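Local atomic coordinates of metallophosphoesterase (Sphaerobacter thermophilus, PDB entry 3RQZ), a protein that binds two zinc ions and probably acts as a metal-dependent phosphatase. Residues I133-L145 / V176-P188. Numbering follows the deposited sequence.
Sequences IAALNFPAFDTPL and VLDVSSGRYIINP
A bend at chi3 (68°) carries the guanidinium of R183 in among the backbone carbonyls of residues 138-143, while F141, its CG lying between its own backbone N and carbonyl carbon (chi1 70°), brings a ring face up to it. NH2 of R183 lies over that face, offset toward the rim, and CZ of R183 stands 4.3 Å from the F141 ring centroid, a cation-pi contact for which a flat aromatic is well suited. Arginine fits here because its spread N-H groups can serve several carbonyls at once. NH1 of R183 donates to O of F138 at 3.0 Å and NH2 of R183 to O of T143 at 3.1 Å, both oxygens at the guanidinium edge and in its plane. O of F141, 2.6 Å from NH2 of R183, is tilted out of that plane. NH1 also forms a salt bridge with E159. Parallel strands 145-147 and 184-188 pair inside one of the two mixed sheets of this calcineurin-like fold, where N of Y184 donates to O of P144 at 3.1 Å. A leucine in place of R183 would probably leave the carbonyls of F138, F141 and T143 without this donor. I185, beta-branched and at home in a strand, sets CD1 over the broad apolar face of F138, 4.0 Å from the ring centroid, while L145, branched at its end, packs CD2 against V179 and CB of Y184.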
# COMPACT_ATOMS: atom_id res chain seq x y z
N ILE A 133 -18.41 4.53 -5.32
CA ILE A 133 -17.17 4.52 -6.09
C ILE A 133 -16.81 3.06 -6.40
O ILE A 133 -16.40 2.77 -7.51
CB ILE A 133 -16.02 5.36 -5.44
CG1 ILE A 133 -16.44 6.84 -5.28
CG2 ILE A 133 -14.71 5.23 -6.22
CD1 ILE A 133 -16.80 7.60 -6.66
N ALA A 134 -17.05 2.15 -5.47
CA ALA A 134 -16.77 0.72 -5.74
C ALA A 134 -17.59 0.25 -6.94
O ALA A 134 -17.07 -0.40 -7.86
CB ALA A 134 -17.09 -0.16 -4.51
N ALA A 135 -18.86 0.65 -6.93
CA ALA A 135 -19.80 0.31 -7.99
C ALA A 135 -19.34 0.80 -9.36
O ALA A 135 -19.44 0.08 -10.36
CB ALA A 135 -21.23 0.88 -7.64
N LEU A 136 -18.78 2.00 -9.41
CA LEU A 136 -18.27 2.56 -10.66
C LEU A 136 -17.00 1.82 -11.13
O LEU A 136 -16.61 1.93 -12.29
CB LEU A 136 -18.03 4.08 -10.49
CG LEU A 136 -19.29 4.96 -10.34
CD1 LEU A 136 -19.00 6.30 -9.63
CD2 LEU A 136 -20.03 5.21 -11.68
N ASN A 137 -16.38 1.06 -10.23
CA ASN A 137 -15.08 0.44 -10.51
C ASN A 137 -15.13 -1.03 -10.90
O ASN A 137 -14.20 -1.52 -11.57
CB ASN A 137 -14.10 0.69 -9.36
CG ASN A 137 -13.32 1.96 -9.55
OD1 ASN A 137 -12.41 2.00 -10.38
ND2 ASN A 137 -13.65 3.01 -8.80
N PHE A 138 -16.20 -1.71 -10.54
CA PHE A 138 -16.40 -3.11 -10.95
C PHE A 138 -16.45 -3.32 -12.46
O PHE A 138 -15.85 -4.27 -12.94
CB PHE A 138 -17.60 -3.75 -10.23
CG PHE A 138 -17.25 -4.27 -8.86
CD1 PHE A 138 -16.57 -5.48 -8.72
CD2 PHE A 138 -17.59 -3.54 -7.70
CE1 PHE A 138 -16.21 -5.97 -7.45
CE2 PHE A 138 -17.24 -4.04 -6.44
CZ PHE A 138 -16.56 -5.26 -6.31
N PRO A 139 -17.10 -2.41 -13.23
CA PRO A 139 -17.00 -2.51 -14.70
C PRO A 139 -15.62 -2.17 -15.26
O PRO A 139 -15.34 -2.52 -16.42
CB PRO A 139 -18.05 -1.50 -15.20
CG PRO A 139 -18.96 -1.22 -14.01
CD PRO A 139 -18.04 -1.35 -12.81
N ALA A 140 -14.78 -1.52 -14.46
CA ALA A 140 -13.44 -1.07 -14.88
C ALA A 140 -12.32 -2.14 -14.81
O ALA A 140 -11.18 -1.88 -15.21
CB ALA A 140 -13.03 0.22 -14.12
N PHE A 141 -12.62 -3.32 -14.27
CA PHE A 141 -11.70 -4.44 -14.36
C PHE A 141 -12.50 -5.67 -14.74
O PHE A 141 -13.70 -5.72 -14.47
CB PHE A 141 -10.87 -4.64 -13.07
CG PHE A 141 -11.66 -5.13 -11.89
CD1 PHE A 141 -12.42 -4.26 -11.12
CD2 PHE A 141 -11.64 -6.49 -11.55
CE1 PHE A 141 -13.15 -4.72 -9.98
CE2 PHE A 141 -12.35 -6.97 -10.44
CZ PHE A 141 -13.12 -6.09 -9.65
N ASP A 142 -11.84 -6.65 -15.35
CA ASP A 142 -12.53 -7.81 -15.92
C ASP A 142 -11.99 -9.14 -15.35
O ASP A 142 -12.10 -10.19 -15.97
CB ASP A 142 -12.41 -7.75 -17.46
CG ASP A 142 -10.96 -7.66 -17.95
OD1 ASP A 142 -10.01 -7.76 -17.13
OD2 ASP A 142 -10.74 -7.49 -19.17
N THR A 143 -11.39 -9.09 -14.17
CA THR A 143 -10.93 -10.29 -13.51
C THR A 143 -11.84 -10.51 -12.28
O THR A 143 -12.55 -9.60 -11.88
CB THR A 143 -9.48 -10.11 -13.03
OG1 THR A 143 -9.37 -8.86 -12.33
CG2 THR A 143 -8.53 -10.09 -14.22
N PRO A 144 -11.82 -11.71 -11.70
CA PRO A 144 -12.57 -11.93 -10.47
C PRO A 144 -12.16 -10.97 -9.36
O PRO A 144 -13.02 -10.52 -8.61
CB PRO A 144 -12.21 -13.37 -10.10
CG PRO A 144 -11.86 -14.00 -11.40
CD PRO A 144 -11.13 -12.94 -12.13
N LEU A 145 -10.88 -10.60 -9.26
CA LEU A 145 -10.42 -9.82 -8.10
C LEU A 145 -9.69 -8.55 -8.53
O LEU A 145 -8.99 -8.58 -9.55
CB LEU A 145 -9.50 -10.68 -7.23
CG LEU A 145 -9.96 -12.03 -6.68
CD1 LEU A 145 -8.78 -12.63 -5.95
CD2 LEU A 145 -11.18 -11.90 -5.74
N VAL A 176 -10.77 -13.70 8.06
CA VAL A 176 -10.64 -14.52 6.86
C VAL A 176 -11.78 -14.21 5.91
O VAL A 176 -12.96 -14.32 6.27
CB VAL A 176 -10.63 -16.04 7.18
CG1 VAL A 176 -10.61 -16.87 5.90
CG2 VAL A 176 -9.45 -16.40 8.07
N LEU A 177 -11.42 -13.84 4.69
CA LEU A 177 -12.41 -13.59 3.63
C LEU A 177 -12.36 -14.69 2.58
O LEU A 177 -11.29 -14.96 2.02
CB LEU A 177 -12.19 -12.23 2.96
CG LEU A 177 -13.21 -11.91 1.85
CD1 LEU A 177 -14.67 -11.77 2.39
CD2 LEU A 177 -12.82 -10.68 1.06
N ASP A 178 -13.52 -15.30 2.35
CA ASP A 178 -13.77 -16.32 1.34
C ASP A 178 -14.07 -15.62 0.01
O ASP A 178 -15.14 -15.04 -0.15
CB ASP A 178 -14.97 -17.18 1.82
CG ASP A 178 -15.31 -18.33 0.87
OD1 ASP A 178 -14.78 -18.41 -0.26
OD2 ASP A 178 -16.15 -19.19 1.27
N VAL A 179 -13.14 -15.65 -0.94
CA VAL A 179 -13.38 -15.03 -2.24
C VAL A 179 -13.83 -16.03 -3.31
O VAL A 179 -13.67 -15.76 -4.50
CB VAL A 179 -12.15 -14.20 -2.73
CG1 VAL A 179 -11.84 -13.03 -1.79
CG2 VAL A 179 -10.91 -15.08 -2.89
N SER A 180 -14.38 -17.18 -2.88
CA SER A 180 -14.87 -18.26 -3.79
C SER A 180 -15.83 -17.81 -4.85
O SER A 180 -15.69 -18.17 -6.03
CB SER A 180 -15.59 -19.37 -3.01
OG SER A 180 -14.68 -20.11 -2.25
N SER A 181 -16.85 -17.07 -4.46
CA SER A 181 -17.84 -16.65 -5.44
C SER A 181 -18.02 -15.15 -5.50
O SER A 181 -17.94 -14.45 -4.48
CB SER A 181 -19.17 -17.36 -5.20
OG SER A 181 -19.50 -17.28 -3.84
N GLY A 182 -18.27 -14.65 -6.71
CA GLY A 182 -18.45 -13.23 -6.92
C GLY A 182 -17.12 -12.52 -7.03
O GLY A 182 -16.05 -13.04 -6.67
N ARG A 183 -17.19 -11.29 -7.49
CA ARG A 183 -16.00 -10.51 -7.71
C ARG A 183 -15.81 -9.58 -6.51
O ARG A 183 -16.80 -9.21 -5.87
CB ARG A 183 -16.20 -9.72 -8.98
CG ARG A 183 -16.60 -10.61 -10.16
CD ARG A 183 -17.00 -9.73 -11.33
NE ARG A 183 -15.82 -9.07 -11.80
CZ ARG A 183 -15.75 -7.82 -12.25
NH1 ARG A 183 -16.82 -7.02 -12.32
NH2 ARG A 183 -14.58 -7.39 -12.63
N TYR A 184 -14.56 -9.22 -6.21
CA TYR A 184 -14.21 -8.44 -5.00
C TYR A 184 -13.23 -7.33 -5.30
O TYR A 184 -12.35 -7.51 -6.15
CB TYR A 184 -13.56 -9.34 -3.93
CG TYR A 184 -14.55 -10.14 -3.14
CD1 TYR A 184 -15.17 -9.59 -2.03
CD2 TYR A 184 -14.89 -11.45 -3.52
CE1 TYR A 184 -16.13 -10.34 -1.30
CE2 TYR A 184 -15.83 -12.18 -2.82
CZ TYR A 184 -16.43 -11.62 -1.70
OH TYR A 184 -17.34 -12.34 -1.00
N ILE A 185 -13.36 -6.21 -4.58
CA ILE A 185 -12.31 -5.18 -4.52
C ILE A 185 -11.80 -5.30 -3.09
O ILE A 185 -12.61 -5.34 -2.17
CB ILE A 185 -12.87 -3.75 -4.82
CG1 ILE A 185 -13.28 -3.61 -6.30
CG2 ILE A 185 -11.87 -2.66 -4.43
CD1 ILE A 185 -13.97 -2.27 -6.65
N ILE A 186 -10.48 -5.40 -2.92
CA ILE A 186 -9.83 -5.75 -1.65
C ILE A 186 -8.65 -4.83 -1.45
O ILE A 186 -7.85 -4.66 -2.37
CB ILE A 186 -9.23 -7.22 -1.71
CG1 ILE A 186 -10.31 -8.28 -1.98
CG2 ILE A 186 -8.43 -7.56 -0.44
CD1 ILE A 186 -11.31 -8.35 -0.94
N ASN A 187 -8.53 -4.24 -0.24
CA ASN A 187 -7.46 -3.32 0.14
C ASN A 187 -6.75 -3.91 1.37
O ASN A 187 -7.39 -4.22 2.38
CB ASN A 187 -8.06 -1.91 0.45
CG ASN A 187 -7.01 -0.81 0.59
OD1 ASN A 187 -5.92 -1.03 1.16
ND2 ASN A 187 -7.36 0.41 0.13
N PRO A 188 -5.42 -4.13 1.29
CA PRO A 188 -4.68 -4.67 2.43
C PRO A 188 -4.39 -3.65 3.55
O PRO A 188 -3.76 -4.01 4.56
CB PRO A 188 -3.36 -5.11 1.79
CG PRO A 188 -3.15 -4.05 0.71
CD PRO A 188 -4.54 -3.92 0.12